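Local coordinates for protein subdomain of Desmoplakin Carboxy-Terminal domain (DPCT) (Homo sapiens, PDB 1LM5) that binds intermediate filaments as a plakin-repeat fragment of the desmoplakin carboxy-terminal region, probably helping to couple them to desmosomes, at residues B[21-26]-B[31-36]; B[39-44]-B[164-169]; B[59-64]-B[69-74]; B[99-104]-B[117-122]; B[178-183]-B[193-198]. One frame throughout, in Å; residues are numbered along the deposited sequence.

In the fold
Interactions 1 and 3 repeat one plan: a strand, a serine N-cap, a short helix, a Schellman glycine and an aspartate N-cap. Their centres lie about 15 Å apart, and they meet where Thr-26 OG1 lies 2.5 Å from Val-71 O, a probable hydrogen bond. Interaction 2 touches all four other contacts; its centre is about 11 Å from that of interaction 1 and about 10 Å from that of interaction 5. Salt bridges tie it to interaction 4 (Glu-44 to Arg-117) and to interaction 5 (Lys-164 to Asp-179). Interactions 1 and 5 reach the same mixed sheet. Interaction 4 lies across the chain's centre from interaction 1, about 25 Å away between centres.

Interaction 1 of 5, residues B[21-26]-B[31-36]; sequences EKISIT and RGIVDS
Arg-31 NH2 is gripped by two carboxylates, that of Glu-21 and that of Asp-16 on strand 11-16. Its bond to Glu-21 OE2 is 2.7 Å long with an N-H...O angle of 151°, and it reaches the oxygen from above the carboxylate plane. Carboxylate and guanidinium are turned 39° apart and the salt bridge is one-pronged: Arg-31 NH1 stays 3.6 Å from Glu-21 OE2. Bends at chi2 and chi3 curl the arginine back toward Ile-23, whose CG2 lies over one guanidinium face, 3.3 Å from Arg-31 NH2. The other branch of Ile-23 ends in CD1, which meets Ile-33 CD1 tip to tip at 3.7 Å. Set between backbone N and carbonyl carbon in both isoleucines (60° each), CG1 aims these two methyls at each other. The two carboxylates probably balance the charge of the arginine head and fix its rotation, while Ile-23 supplies an apolar floor. Between the segments runs helix 25-30, begun by the Ser-24 N-cap and closed by a Schellman motif at Gly-32. Strand 21-23 forms an outer strand of the mixed sheet beside strand 11-16; Ile-33 and Val-34 reach Ala-197 of strand 193-197, and Ile-25 packs on helix 36-47.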
# COMPACT_ATOMS: atom_id res chain seq x y z
N GLU B 21 8.28 -19.56 21.47
CA GLU B 21 7.08 -18.76 21.38
C GLU B 21 7.34 -17.42 20.71
O GLU B 21 8.44 -16.87 20.80
CB GLU B 21 6.50 -18.50 22.77
CG GLU B 21 7.38 -17.62 23.63
CD GLU B 21 6.78 -17.35 25.00
OE1 GLU B 21 5.53 -17.36 25.10
OE2 GLU B 21 7.54 -17.12 25.95
N LYS B 22 6.32 -16.92 20.05
CA LYS B 22 6.41 -15.65 19.38
C LYS B 22 6.18 -14.56 20.42
O LYS B 22 5.27 -14.65 21.23
CB LYS B 22 5.33 -15.55 18.30
CG LYS B 22 5.20 -14.16 17.71
CD LYS B 22 4.18 -14.10 16.58
CE LYS B 22 2.79 -14.48 17.04
NZ LYS B 22 1.82 -14.23 15.96
N ILE B 23 7.05 -13.56 20.41
CA ILE B 23 6.90 -12.43 21.31
C ILE B 23 7.13 -11.17 20.49
O ILE B 23 7.67 -11.23 19.38
CB ILE B 23 7.93 -12.47 22.46
CG1 ILE B 23 9.35 -12.44 21.89
CG2 ILE B 23 7.69 -13.70 23.31
CD1 ILE B 23 10.43 -12.44 22.96
N SER B 24 6.72 -10.03 21.02
CA SER B 24 6.92 -8.78 20.30
C SER B 24 8.39 -8.44 20.35
O SER B 24 9.16 -8.98 21.15
CB SER B 24 6.14 -7.65 20.97
OG SER B 24 6.72 -7.36 22.23
N ILE B 25 8.78 -7.52 19.50
CA ILE B 25 10.16 -7.07 19.48
C ILE B 25 10.45 -6.46 20.85
O ILE B 25 11.50 -6.70 21.44
CB ILE B 25 10.33 -6.03 18.37
CG1 ILE B 25 10.26 -6.75 17.02
CG2 ILE B 25 11.66 -5.30 18.51
CD1 ILE B 25 9.98 -5.82 15.85
N THR B 26 9.51 -5.68 21.35
CA THR B 26 9.65 -5.05 22.65
C THR B 26 9.92 -6.09 23.73
O THR B 26 10.82 -5.94 24.56
CB THR B 26 8.37 -4.26 22.98
OG1 THR B 26 8.24 -3.20 22.03
CG2 THR B 26 8.42 -3.65 24.38
N ARG B 31 13.32 -9.18 27.51
CA ARG B 31 13.91 -10.44 27.95
C ARG B 31 15.41 -10.49 27.65
O ARG B 31 16.08 -11.48 27.92
CB ARG B 31 13.17 -11.61 27.28
CG ARG B 31 11.69 -11.32 27.18
CD ARG B 31 10.78 -12.43 27.66
NE ARG B 31 10.63 -13.52 26.71
CZ ARG B 31 9.51 -14.21 26.54
NH1 ARG B 31 8.42 -13.92 27.25
NH2 ARG B 31 9.47 -15.22 25.68
N GLY B 32 15.92 -9.39 27.10
CA GLY B 32 17.33 -9.32 26.79
C GLY B 32 17.82 -10.24 25.69
O GLY B 32 19.01 -10.55 25.65
N ILE B 33 16.92 -10.68 24.81
CA ILE B 33 17.34 -11.55 23.72
C ILE B 33 17.51 -10.76 22.42
O ILE B 33 18.12 -11.24 21.46
CB ILE B 33 16.36 -12.73 23.52
CG1 ILE B 33 14.95 -12.23 23.20
CG2 ILE B 33 16.36 -13.58 24.78
CD1 ILE B 33 13.98 -13.37 22.90
N VAL B 34 16.97 -9.54 22.41
CA VAL B 34 17.10 -8.62 21.28
C VAL B 34 17.61 -7.33 21.94
O VAL B 34 16.99 -6.85 22.90
CB VAL B 34 15.74 -8.32 20.61
CG1 VAL B 34 15.94 -7.32 19.48
CG2 VAL B 34 15.11 -9.61 20.10
N ASP B 35 18.72 -6.78 21.47
CA ASP B 35 19.23 -5.55 22.08
C ASP B 35 18.32 -4.40 21.67
O ASP B 35 17.69 -4.44 20.61
CB ASP B 35 20.67 -5.26 21.64
CG ASP B 35 20.77 -4.88 20.19
OD1 ASP B 35 20.89 -5.78 19.35
OD2 ASP B 35 20.71 -3.67 19.89
N SER B 36 18.24 -3.37 22.51
CA SER B 36 17.35 -2.25 22.24
C SER B 36 17.57 -1.52 20.93
O SER B 36 16.63 -0.98 20.35
CB SER B 36 17.42 -1.24 23.39
OG SER B 36 18.64 -0.55 23.35

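Interaction 2 of 5, residues B[39-44]-B[164-169]; sequences GQRLLE and KILTCP
Arg-41 spends a guanidinium N-H on a backbone carbonyl at a classic beta bulge, where Ile-165 and Leu-166 both face Ile-175. The bond from Arg-41 NH1 to Ile-165 O is 3.0 Å long and fairly straight (158°). It arrives in the carbonyl plane on a lone pair, with a C=O...N angle of 124°, and the oxygen also lies in the guanidinium plane, at its edge. An extended chain from CG to NE carries the arginine head out from helix 36-47 to this spot, and on the way Arg-41 CD passes 3.4 Å from Ile-165 O. Beside the polar bond, the fork of Leu-166 divides between two consecutive helix residues: its CD2 rests 3.6 Å from Arg-41 CB, and its CD1 lies 3.8 Å from Leu-42 CD2. Within the helix Gln-40 NE2 donates to Glu-44 OE2 at 3.0 Å, and Glu-44 also pairs with Arg-117 of helix 112-124. Thr-167 N bonds to Thr-38 OG1, a further tie to the same helix. The contact thus seats a bulged two-stranded hairpin, strands 166-167 and 174-175, on a helix far away in sequence, consistent with the close packing of short hairpins and helices in plakin repeats.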
# COMPACT_ATOMS: atom_id res chain seq x y z
N GLY B 39 16.25 -3.86 18.25
CA GLY B 39 14.81 -3.88 18.42
C GLY B 39 14.21 -2.59 17.91
O GLY B 39 13.20 -2.58 17.22
N GLN B 40 14.85 -1.47 18.25
CA GLN B 40 14.35 -0.20 17.78
C GLN B 40 14.31 -0.19 16.26
O GLN B 40 13.37 0.27 15.64
CB GLN B 40 15.24 0.95 18.24
CG GLN B 40 14.81 2.29 17.69
CD GLN B 40 15.72 3.40 18.16
OE1 GLN B 40 16.10 3.43 19.33
NE2 GLN B 40 16.06 4.31 17.26
N ARG B 41 15.37 -0.70 15.64
CA ARG B 41 15.42 -0.68 14.20
C ARG B 41 14.41 -1.60 13.58
O ARG B 41 13.86 -1.28 12.54
CB ARG B 41 16.84 -0.99 13.74
CG ARG B 41 17.69 0.21 14.04
CD ARG B 41 19.16 -0.01 13.91
NE ARG B 41 19.81 1.23 14.29
CZ ARG B 41 21.12 1.43 14.29
NH1 ARG B 41 21.94 0.46 13.91
NH2 ARG B 41 21.60 2.62 14.64
N LEU B 42 14.13 -2.73 14.22
CA LEU B 42 13.12 -3.61 13.66
C LEU B 42 11.79 -2.87 13.74
O LEU B 42 10.96 -2.99 12.85
CB LEU B 42 13.02 -4.92 14.43
CG LEU B 42 14.26 -5.79 14.25
CD1 LEU B 42 14.13 -7.02 15.13
CD2 LEU B 42 14.43 -6.17 12.79
N LEU B 43 11.61 -2.12 14.82
CA LEU B 43 10.38 -1.34 15.01
C LEU B 43 10.35 -0.19 14.01
O LEU B 43 9.30 0.18 13.51
CB LEU B 43 10.28 -0.78 16.43
CG LEU B 43 9.55 -1.49 17.58
CD1 LEU B 43 8.73 -2.66 17.06
CD2 LEU B 43 10.53 -1.89 18.63
N GLU B 44 11.51 0.40 13.74
CA GLU B 44 11.54 1.50 12.77
C GLU B 44 11.09 0.97 11.43
O GLU B 44 10.32 1.60 10.73
CB GLU B 44 12.95 2.08 12.63
CG GLU B 44 13.45 2.78 13.87
CD GLU B 44 14.88 3.23 13.73
OE1 GLU B 44 15.62 2.59 12.95
OE2 GLU B 44 15.26 4.20 14.41
N LYS B 164 25.25 -3.36 8.03
CA LYS B 164 24.80 -4.36 9.00
C LYS B 164 24.36 -3.61 10.25
O LYS B 164 25.07 -3.56 11.25
CB LYS B 164 25.95 -5.32 9.33
CG LYS B 164 26.60 -5.96 8.11
CD LYS B 164 25.59 -6.77 7.29
CE LYS B 164 26.26 -7.53 6.14
NZ LYS B 164 25.27 -8.29 5.31
N ILE B 165 23.17 -3.02 10.18
CA ILE B 165 22.64 -2.22 11.27
C ILE B 165 21.95 -3.00 12.37
O ILE B 165 21.50 -2.41 13.35
CB ILE B 165 21.65 -1.17 10.73
CG1 ILE B 165 20.45 -1.88 10.10
CG2 ILE B 165 22.34 -0.29 9.69
CD1 ILE B 165 19.38 -0.94 9.58
N LEU B 166 21.85 -4.31 12.21
CA LEU B 166 21.17 -5.11 13.21
C LEU B 166 22.06 -6.16 13.84
O LEU B 166 23.00 -6.64 13.21
CB LEU B 166 19.97 -5.84 12.60
CG LEU B 166 19.03 -5.06 11.68
CD1 LEU B 166 17.89 -5.97 11.24
CD2 LEU B 166 18.48 -3.85 12.41
N THR B 167 21.77 -6.50 15.08
CA THR B 167 22.49 -7.56 15.74
C THR B 167 21.48 -8.68 15.63
O THR B 167 20.39 -8.59 16.20
CB THR B 167 22.75 -7.27 17.21
OG1 THR B 167 23.67 -6.17 17.32
CG2 THR B 167 23.32 -8.49 17.89
N CYS B 168 21.81 -9.71 14.86
CA CYS B 168 20.93 -10.85 14.68
C CYS B 168 20.64 -11.38 16.07
O CYS B 168 21.55 -11.77 16.79
CB CYS B 168 21.63 -11.92 13.84
SG CYS B 168 20.61 -13.34 13.43
N PRO B 169 19.36 -11.38 16.47
CA PRO B 169 18.93 -11.85 17.79
C PRO B 169 19.33 -13.26 18.15
O PRO B 169 19.40 -13.60 19.33
CB PRO B 169 17.42 -11.69 17.74
CG PRO B 169 17.24 -10.53 16.83
CD PRO B 169 18.22 -10.84 15.72

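Interaction 3 of 5, residues B[59-64]-B[69-74]; sequences QKLSLQ and QGVIDQ
Leu-61 and Gln-69 carry the outer half of this contact: Leu-61 CD1 lies over the face of the Gln-69 amide, while CD2 reaches past its NE2 edge. Leu-61 CD2 comes 3.5 Å from Gln-69 NE2. Leu-61 CD1 is about equally far from Gln-69 OE1 (3.9 Å), CD and NE2 (4.0 Å each). The same CD1 of Leu-61 also meets Val-71 CG2, at 3.9 Å. The extended chain of Gln-69, with CG anti to its own carbonyl carbon (chi1 -64°), carries the amide back across the leucine. From the other direction comes Gln-59, its NE2 3.8 Å from Gln-69 OE1. The two amide planes stand 67° apart and the distance is too long for a firm bond, so the pair is a loose meeting at the exposed edge. Deeper in, Leu-63 and Ile-72 pass each other at a slant: Leu-63 CD2 lies 3.8 Å from Ile-72 CD1, and Ile-72 CD1 is also 3.8 Å from Leu-63 O. With its CG1 set between backbone N and carbonyl carbon (chi1 68°), Ile-72 brings CD1 to that place. The contact is almost wholly van der Waals, polar ends outside and branched side chains inside. Ser-62 starts helix 63-68, Gly-70 ends it in a Schellman motif, and Asp-73 starts helix 74-88; segments 59-64 and 69-74 both lie within a plectin-repeat range. Strand 52-53 lends Ile-52 to Leu-63, Val-71 and Ile-72, while helix 74-88 packs Leu-80 on Leu-63 and Ala-77 on Ile-72.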
# COMPACT_ATOMS: atom_id res chain seq x y z
N GLN B 59 -1.87 -6.18 12.69
CA GLN B 59 -2.39 -4.88 12.31
C GLN B 59 -1.30 -3.82 12.50
O GLN B 59 -0.46 -3.92 13.39
CB GLN B 59 -3.62 -4.53 13.15
CG GLN B 59 -3.31 -4.05 14.55
CD GLN B 59 -4.55 -3.96 15.43
OE1 GLN B 59 -5.57 -3.37 15.05
NE2 GLN B 59 -4.46 -4.54 16.62
N LYS B 60 -1.29 -2.82 11.62
CA LYS B 60 -0.30 -1.75 11.70
C LYS B 60 -0.84 -0.70 12.65
O LYS B 60 -2.00 -0.29 12.56
CB LYS B 60 -0.05 -1.19 10.30
CG LYS B 60 0.62 -2.23 9.39
CD LYS B 60 0.42 -1.95 7.91
CE LYS B 60 1.19 -0.73 7.45
NZ LYS B 60 1.00 -0.49 5.98
N LEU B 61 -0.01 -0.26 13.58
CA LEU B 61 -0.43 0.70 14.58
C LEU B 61 0.39 1.97 14.57
O LEU B 61 1.56 1.97 14.23
CB LEU B 61 -0.29 0.08 15.97
CG LEU B 61 -0.84 -1.31 16.25
CD1 LEU B 61 -0.31 -1.79 17.61
CD2 LEU B 61 -2.36 -1.26 16.24
N SER B 62 -0.25 3.07 14.96
CA SER B 62 0.44 4.34 15.08
C SER B 62 1.32 4.11 16.30
O SER B 62 1.08 3.18 17.07
CB SER B 62 -0.56 5.45 15.39
OG SER B 62 -1.30 5.12 16.55
N LEU B 63 2.33 4.94 16.50
CA LEU B 63 3.16 4.75 17.67
C LEU B 63 2.32 4.87 18.94
O LEU B 63 2.53 4.13 19.90
CB LEU B 63 4.29 5.78 17.72
CG LEU B 63 5.36 5.69 16.64
CD1 LEU B 63 6.33 6.86 16.77
CD2 LEU B 63 6.12 4.37 16.77
N GLN B 64 1.38 5.81 18.93
CA GLN B 64 0.52 6.05 20.08
C GLN B 64 -0.25 4.79 20.46
O GLN B 64 -0.27 4.38 21.63
CB GLN B 64 -0.45 7.19 19.77
CG GLN B 64 -1.36 7.55 20.92
CD GLN B 64 -2.41 8.58 20.53
OE1 GLN B 64 -2.08 9.68 20.07
NE2 GLN B 64 -3.67 8.23 20.70
N GLN B 69 -1.14 -0.23 23.50
CA GLN B 69 -1.31 -1.67 23.55
C GLN B 69 -0.14 -2.45 24.13
O GLN B 69 -0.15 -3.69 24.16
CB GLN B 69 -1.66 -2.17 22.15
CG GLN B 69 -2.99 -1.63 21.65
CD GLN B 69 -3.31 -2.09 20.25
OE1 GLN B 69 -3.15 -3.25 19.92
NE2 GLN B 69 -3.78 -1.16 19.42
N GLY B 70 0.87 -1.73 24.60
CA GLY B 70 2.04 -2.37 25.18
C GLY B 70 2.93 -3.01 24.14
O GLY B 70 3.85 -3.76 24.49
N VAL B 71 2.68 -2.72 22.87
CA VAL B 71 3.47 -3.30 21.80
C VAL B 71 4.87 -2.69 21.83
O VAL B 71 5.84 -3.33 21.45
CB VAL B 71 2.82 -3.08 20.43
CG1 VAL B 71 3.75 -3.59 19.33
CG2 VAL B 71 1.49 -3.83 20.39
N ILE B 72 4.95 -1.44 22.28
CA ILE B 72 6.23 -0.74 22.42
C ILE B 72 6.06 0.14 23.65
O ILE B 72 4.94 0.52 23.99
CB ILE B 72 6.58 0.18 21.21
CG1 ILE B 72 5.62 1.37 21.16
CG2 ILE B 72 6.50 -0.61 19.89
CD1 ILE B 72 5.86 2.30 19.97
N ASP B 73 7.16 0.45 24.32
CA ASP B 73 7.08 1.29 25.50
C ASP B 73 7.21 2.76 25.11
O ASP B 73 7.55 3.08 23.97
CB ASP B 73 8.13 0.88 26.54
CG ASP B 73 9.55 1.13 26.09
OD1 ASP B 73 10.45 0.39 26.55
OD2 ASP B 73 9.79 2.06 25.29
N GLN B 74 6.91 3.64 26.05
CA GLN B 74 6.95 5.08 25.82
C GLN B 74 8.26 5.61 25.25
O GLN B 74 8.26 6.36 24.28
CB GLN B 74 6.65 5.83 27.12
CG GLN B 74 5.29 5.53 27.74
CD GLN B 74 5.33 4.38 28.72
OE1 GLN B 74 4.42 4.22 29.54
NE2 GLN B 74 6.38 3.55 28.64

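Interaction 4 of 5, residues B[99-104]-B[117-122]; sequences MSAAEA and RFLEFQ
Leu-119 is the bump of this contact, and the first turn of helix 101-106 supplies the hollow, a shallow one walled by two alanine methyl groups. Both Leu-119 methyls rest 4.0 Å from Ala-102 CB, and CD2 also meets Ala-101 CB at 3.9 Å. Leu-119 CD2 lies 3.8 Å from Ala-102 N as well, so this methyl touches backbone as well as side chain. In return, Ala-101 CB points toward the other helix beside Leu-119 and comes 4.4 Å from Phe-118 CB. With alanines on one side the backbones draw close: Ala-101 CA and Leu-119 CA are 6.7 Å apart. Segment 117-122 of the facing helix lies in a plectin-repeat range. The alanine turn is held in shape by its own cap. Ser-100 is the N-cap, and Glu-103 OE2 accepts from Ser-100 N at 2.7 Å and from Ser-100 OG at 2.7 Å, the carboxylate half of a capping box. The OG bond uses the anti lone pair, whereas the backbone N approaches from above the carboxylate plane. Nearby, Leu-156 of helix 150-157 touches Leu-119, and helix 74-88 sets Ala-86 against both Ala-101 and Phe-118, with Pro-82 and Ala-83 also touching the phenylalanine.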
# COMPACT_ATOMS: atom_id res chain seq x y z
N MET B 99 7.66 15.97 3.16
CA MET B 99 8.89 15.44 2.60
C MET B 99 8.99 13.95 2.89
O MET B 99 8.60 13.49 3.97
CB MET B 99 10.12 16.09 3.23
CG MET B 99 10.30 17.58 3.00
SD MET B 99 11.96 18.00 3.58
CE MET B 99 11.71 18.03 5.36
N SER B 100 9.52 13.19 1.94
CA SER B 100 9.72 11.77 2.13
C SER B 100 11.04 11.65 2.92
O SER B 100 11.74 12.64 3.11
CB SER B 100 9.86 11.07 0.78
OG SER B 100 10.98 11.57 0.07
N ALA B 101 11.37 10.45 3.38
CA ALA B 101 12.60 10.27 4.13
C ALA B 101 13.83 10.79 3.38
O ALA B 101 14.65 11.50 3.94
CB ALA B 101 12.79 8.80 4.47
N ALA B 102 13.94 10.42 2.11
CA ALA B 102 15.08 10.83 1.29
C ALA B 102 15.25 12.34 1.26
O ALA B 102 16.36 12.85 1.41
CB ALA B 102 14.92 10.30 -0.12
N GLU B 103 14.14 13.04 1.05
CA GLU B 103 14.14 14.49 0.99
C GLU B 103 14.54 15.04 2.36
O GLU B 103 15.35 15.96 2.45
CB GLU B 103 12.76 15.00 0.61
CG GLU B 103 12.17 14.32 -0.62
CD GLU B 103 10.73 14.73 -0.90
OE1 GLU B 103 10.52 15.84 -1.42
OE2 GLU B 103 9.81 13.93 -0.61
N ALA B 104 14.00 14.44 3.42
CA ALA B 104 14.30 14.88 4.77
C ALA B 104 15.79 14.80 5.07
O ALA B 104 16.33 15.64 5.80
CB ALA B 104 13.53 14.05 5.78
N ARG B 117 18.37 4.00 6.75
CA ARG B 117 17.76 2.81 7.33
C ARG B 117 16.32 2.74 6.84
O ARG B 117 15.85 1.71 6.37
CB ARG B 117 17.71 2.89 8.85
CG ARG B 117 19.00 2.67 9.58
CD ARG B 117 18.71 2.15 10.98
NE ARG B 117 17.93 3.09 11.79
CZ ARG B 117 18.43 4.19 12.35
NH1 ARG B 117 19.71 4.49 12.19
NH2 ARG B 117 17.65 4.98 13.07
N PHE B 118 15.63 3.87 6.97
CA PHE B 118 14.23 3.94 6.61
C PHE B 118 13.99 3.63 5.14
O PHE B 118 13.11 2.84 4.80
CB PHE B 118 13.69 5.32 6.98
CG PHE B 118 13.88 5.68 8.43
CD1 PHE B 118 13.81 7.01 8.84
CD2 PHE B 118 14.11 4.70 9.40
CE1 PHE B 118 13.96 7.36 10.18
CE2 PHE B 118 14.27 5.04 10.74
CZ PHE B 118 14.19 6.39 11.13
N LEU B 119 14.78 4.24 4.27
CA LEU B 119 14.64 3.98 2.85
C LEU B 119 14.84 2.50 2.55
O LEU B 119 14.11 1.90 1.76
CB LEU B 119 15.67 4.80 2.07
CG LEU B 119 15.48 6.30 2.19
CD1 LEU B 119 16.64 7.02 1.50
CD2 LEU B 119 14.17 6.69 1.55
N GLU B 120 15.82 1.90 3.20
CA GLU B 120 16.09 0.49 2.98
C GLU B 120 14.97 -0.39 3.50
O GLU B 120 14.56 -1.34 2.84
CB GLU B 120 17.40 0.11 3.65
CG GLU B 120 18.57 0.87 3.03
CD GLU B 120 19.84 0.68 3.80
OE1 GLU B 120 19.77 0.24 4.96
OE2 GLU B 120 20.91 1.01 3.24
N PHE B 121 14.48 -0.06 4.68
CA PHE B 121 13.38 -0.81 5.27
C PHE B 121 12.22 -0.80 4.29
O PHE B 121 11.61 -1.83 4.03
CB PHE B 121 12.92 -0.15 6.57
CG PHE B 121 13.90 -0.26 7.69
CD1 PHE B 121 13.91 0.70 8.70
CD2 PHE B 121 14.79 -1.32 7.77
CE1 PHE B 121 14.78 0.59 9.79
CE2 PHE B 121 15.68 -1.44 8.85
CZ PHE B 121 15.67 -0.48 9.86
N GLN B 122 11.90 0.38 3.76
CA GLN B 122 10.79 0.48 2.83
C GLN B 122 11.10 -0.28 1.56
O GLN B 122 10.31 -1.11 1.10
CB GLN B 122 10.50 1.95 2.50
CG GLN B 122 10.06 2.77 3.71
CD GLN B 122 9.90 4.25 3.40
OE1 GLN B 122 10.30 4.73 2.34
NE2 GLN B 122 9.32 4.99 4.35

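Interaction 5 of 5, residues B[178-183]-B[193-198]; sequences KDAINR and RLLEAA
Arg-193 leaves its strand with CG trans to the backbone N (chi1 -170°) and then bends at chi3, which sets one guanidinium face over Ile-181 CG2. The two side chains meet at about a right angle, Ile-181 CG2 lying 4.1 Å from Arg-193 CD. Leu-195 takes an unstaggered chi1 of -121°, turning its isobutyl group to the helix: Leu-195 CD1 is 4.1 Å from Ala-180 CB, and Leu-195 CD2 is 3.9 Å from Ala-180 O. Helix 178-183 and strand 193-197 are nearly perpendicular (92°), their axes 8.1 Å apart; the strand passes across the helix, meeting Ala-180, Ile-181 and Arg-183. The polar tie is a water, which donates to Arg-183 O at 2.6 Å and accepts from Glu-196 N at 2.7 Å. The arginine's head is held by hydroxyls outside the contact: NE bonds to Ser-9 OG and NH1 to Ser-184 OG. Strand 193-197 lies in the mixed sheet between strands 11-16 and 185-186. Apolar branches thus do the direct touching, while the carbonyl of Arg-183 and a strand N-H are satisfied through one water rather than by a direct bond.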
# COMPACT_ATOMS: atom_id res chain seq x y z
N LYS B 178 18.01 -6.81 5.14
CA LYS B 178 17.86 -7.76 4.05
C LYS B 178 18.22 -9.14 4.61
O LYS B 178 17.52 -10.12 4.38
CB LYS B 178 18.81 -7.37 2.91
CG LYS B 178 19.10 -8.47 1.91
CD LYS B 178 17.96 -8.72 0.95
CE LYS B 178 18.47 -9.52 -0.23
NZ LYS B 178 17.38 -9.85 -1.20
N ASP B 179 19.32 -9.20 5.35
CA ASP B 179 19.75 -10.45 5.96
C ASP B 179 18.69 -10.94 6.92
O ASP B 179 18.40 -12.13 6.98
CB ASP B 179 21.03 -10.26 6.77
CG ASP B 179 22.22 -9.94 5.92
OD1 ASP B 179 23.10 -9.20 6.40
OD2 ASP B 179 22.29 -10.43 4.77
N ALA B 180 18.14 -10.02 7.71
CA ALA B 180 17.13 -10.35 8.69
C ALA B 180 15.94 -11.02 8.01
O ALA B 180 15.45 -12.03 8.49
CB ALA B 180 16.69 -9.10 9.43
N ILE B 181 15.50 -10.46 6.89
CA ILE B 181 14.37 -11.04 6.18
C ILE B 181 14.72 -12.43 5.67
O ILE B 181 13.90 -13.34 5.69
CB ILE B 181 13.94 -10.15 5.01
CG1 ILE B 181 13.40 -8.83 5.54
CG2 ILE B 181 12.89 -10.85 4.17
CD1 ILE B 181 13.12 -7.80 4.46
N ASN B 182 15.95 -12.59 5.21
CA ASN B 182 16.37 -13.89 4.70
C ASN B 182 16.54 -14.93 5.80
O ASN B 182 16.44 -16.13 5.55
CB ASN B 182 17.65 -13.75 3.89
CG ASN B 182 17.39 -13.24 2.50
OD1 ASN B 182 16.65 -13.86 1.73
ND2 ASN B 182 17.99 -12.10 2.15
N ARG B 183 16.79 -14.46 7.03
CA ARG B 183 16.97 -15.36 8.17
C ARG B 183 15.69 -15.48 8.98
O ARG B 183 15.66 -16.17 10.00
CB ARG B 183 18.10 -14.82 9.06
CG ARG B 183 19.46 -14.97 8.43
CD ARG B 183 20.51 -14.09 9.06
NE ARG B 183 21.78 -14.25 8.36
CZ ARG B 183 22.50 -15.37 8.39
NH1 ARG B 183 22.09 -16.41 9.09
NH2 ARG B 183 23.62 -15.45 7.68
N ARG B 193 6.08 -12.50 9.77
CA ARG B 193 7.50 -12.80 9.68
C ARG B 193 8.16 -12.61 11.02
O ARG B 193 8.08 -11.54 11.62
CB ARG B 193 8.14 -11.90 8.64
CG ARG B 193 9.55 -12.25 8.28
CD ARG B 193 9.94 -11.49 7.01
NE ARG B 193 9.07 -11.87 5.90
CZ ARG B 193 9.20 -12.99 5.20
NH1 ARG B 193 10.16 -13.85 5.48
NH2 ARG B 193 8.34 -13.26 4.23
N LEU B 194 8.82 -13.66 11.48
CA LEU B 194 9.49 -13.65 12.78
C LEU B 194 10.98 -13.85 12.64
O LEU B 194 11.45 -14.53 11.73
CB LEU B 194 8.96 -14.77 13.67
CG LEU B 194 7.45 -14.99 13.77
CD1 LEU B 194 7.17 -16.02 14.87
CD2 LEU B 194 6.76 -13.68 14.07
N LEU B 195 11.72 -13.25 13.57
CA LEU B 195 13.16 -13.38 13.62
C LEU B 195 13.44 -14.15 14.90
O LEU B 195 12.96 -13.76 15.97
CB LEU B 195 13.82 -12.02 13.73
CG LEU B 195 14.81 -11.58 12.66
CD1 LEU B 195 15.57 -10.37 13.18
CD2 LEU B 195 15.74 -12.72 12.30
N GLU B 196 14.20 -15.24 14.82
CA GLU B 196 14.52 -16.00 16.01
C GLU B 196 15.48 -15.23 16.91
O GLU B 196 16.33 -14.47 16.43
CB GLU B 196 15.13 -17.35 15.64
CG GLU B 196 14.14 -18.28 14.99
CD GLU B 196 14.75 -19.64 14.68
OE1 GLU B 196 14.02 -20.49 14.12
OE2 GLU B 196 15.94 -19.86 15.00
N ALA B 197 15.35 -15.43 18.22
CA ALA B 197 16.21 -14.77 19.18
C ALA B 197 16.50 -15.76 20.31
O ALA B 197 15.63 -16.53 20.72
CB ALA B 197 15.53 -13.54 19.75
N ALA B 198 17.73 -15.72 20.79
CA ALA B 198 18.16 -16.60 21.87
C ALA B 198 19.01 -15.78 22.83
O ALA B 198 19.53 -14.73 22.46
CB ALA B 198 18.98 -17.76 21.30
O HOH W 1 14.67 -16.27 12.41